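Local coordinates for probable transcriptional regulator, LysR family protein (Rhodococcus sp., PDB 2QL3), which probably acts as a DNA-binding transcription factor of the LysR family, represented here by its C-terminal substrate-binding domain, at residues A[5-10]-A[54-59]. Sequence-based numbering, arbitrary orientation.
Sequences GPIAVG and ELDVAI
Asp-56 meets Ala-8 just where the parallel pairing of strands 5-11 and 57-61 begins, and its carboxylate takes the place of a main-chain acceptor. Its CB lies 3.4 Å from Ala-8 O and also packs against Ile-7 CG1. CG stands anti to the carbonyl carbon (chi1 -70°), near Ala-8 N. From there OD2 accepts the Ala-8 N-H at 2.7 Å in an almost straight bond (176°), met on the anti side of the carboxylate. The other oxygen, OD1, accepts a hydrogen bond from a water that also donates to Pro-6 O. Ala-8 O in turn accepts from two successive amides, Asp-56 N at 2.8 Å and Val-57 N at 3.2 Å, the latter close to the line of the carbonyl bond. An alanine in place of Asp-56 would probably leave Ala-8 N without its acceptor and the bridging water less firmly held. Regular parallel pairing then takes over, with Gly-10 N bonded to Val-57 O at 2.9 Å and Ile-59 N to Gly-10 O. On one face Val-57 CG2 touches Val-9 CG2 (3.9 Å) and Ile-7 CD1, with Phe-201 of helix 196-205 packed on all three residues. Leu-55 instead lays CD1 and CD2 against Gly-10, where a CB would clash with CD1, and reaches Leu-46 and Leu-50 of helix 43-51. Strand 5-11 lies between strand 57-61 and strand 34-40, to which Ile-7 is bonded through Ser-35 and Glu-37, as in the periplasmic-binding-protein-like alpha/beta fold of LysR effector domains. The carboxylate thereby extends the hydrogen bonding one residue ahead of strand 57-61.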
# COMPACT_ATOMS: atom_id res chain seq x y z
N GLY A 5 2.66 -20.23 22.28
CA GLY A 5 2.89 -18.93 22.88
C GLY A 5 3.08 -17.82 21.84
O GLY A 5 3.16 -18.10 20.62
N PRO A 6 3.16 -16.57 22.31
CA PRO A 6 3.15 -15.36 21.43
C PRO A 6 4.49 -15.14 20.78
O PRO A 6 5.50 -15.34 21.43
CB PRO A 6 2.87 -14.22 22.41
CG PRO A 6 3.46 -14.73 23.74
CD PRO A 6 3.23 -16.20 23.74
N ILE A 7 4.50 -14.68 19.52
CA ILE A 7 5.73 -14.13 18.89
C ILE A 7 5.34 -12.82 18.23
O ILE A 7 4.30 -12.75 17.61
CB ILE A 7 6.44 -15.10 17.86
CG1 ILE A 7 7.65 -14.42 17.23
CG2 ILE A 7 5.48 -15.62 16.74
CD1 ILE A 7 8.31 -15.19 16.07
N ALA A 8 6.15 -11.80 18.41
CA ALA A 8 5.98 -10.52 17.68
C ALA A 8 6.90 -10.42 16.46
O ALA A 8 8.13 -10.48 16.57
CB ALA A 8 6.12 -9.29 18.60
N VAL A 9 6.26 -10.37 15.30
CA VAL A 9 6.93 -10.29 13.99
C VAL A 9 6.70 -8.92 13.33
O VAL A 9 5.56 -8.47 13.09
CB VAL A 9 6.43 -11.39 13.02
CG1 VAL A 9 7.23 -11.32 11.68
CG2 VAL A 9 6.51 -12.80 13.65
N GLY A 10 7.78 -8.23 13.06
CA GLY A 10 7.63 -6.95 12.38
C GLY A 10 8.07 -7.07 10.95
O GLY A 10 8.79 -8.05 10.58
N GLU A 54 10.01 -5.13 21.66
CA GLU A 54 8.61 -5.11 21.33
C GLU A 54 8.36 -6.06 20.18
O GLU A 54 7.22 -6.50 19.99
CB GLU A 54 8.17 -3.69 20.89
CG GLU A 54 8.10 -2.67 22.01
CD GLU A 54 7.62 -1.30 21.47
OE1 GLU A 54 8.46 -0.37 21.35
OE2 GLU A 54 6.41 -1.17 21.15
N LEU A 55 9.39 -6.32 19.39
CA LEU A 55 9.38 -7.32 18.33
C LEU A 55 10.38 -8.39 18.69
O LEU A 55 11.40 -8.09 19.29
CB LEU A 55 9.75 -6.71 16.98
CG LEU A 55 8.88 -5.60 16.40
CD1 LEU A 55 9.60 -5.06 15.16
CD2 LEU A 55 7.50 -6.16 16.07
N ASP A 56 10.07 -9.64 18.33
CA ASP A 56 11.01 -10.76 18.50
C ASP A 56 11.93 -10.81 17.28
O ASP A 56 13.15 -10.96 17.40
CB ASP A 56 10.31 -12.12 18.62
CG ASP A 56 9.51 -12.31 19.95
OD1 ASP A 56 10.13 -12.81 20.91
OD2 ASP A 56 8.29 -11.98 20.07
N VAL A 57 11.32 -10.69 16.10
CA VAL A 57 12.00 -10.82 14.81
C VAL A 57 11.42 -9.78 13.85
O VAL A 57 10.36 -9.19 14.11
CB VAL A 57 11.88 -12.26 14.19
CG1 VAL A 57 12.51 -13.32 15.10
CG2 VAL A 57 10.44 -12.63 13.89
N ALA A 58 12.18 -9.51 12.80
CA ALA A 58 11.78 -8.58 11.73
C ALA A 58 12.09 -9.25 10.38
O ALA A 58 13.12 -9.97 10.22
CB ALA A 58 12.59 -7.27 11.89
N ILE A 59 11.19 -9.04 9.42
CA ILE A 59 11.42 -9.41 8.05
C ILE A 59 11.73 -8.11 7.33
O ILE A 59 10.90 -7.22 7.25
CB ILE A 59 10.20 -10.05 7.39
CG1 ILE A 59 9.71 -11.27 8.23
CG2 ILE A 59 10.49 -10.41 5.94
CD1 ILE A 59 10.72 -12.34 8.44
O HOH W 1 8.32 -14.64 22.01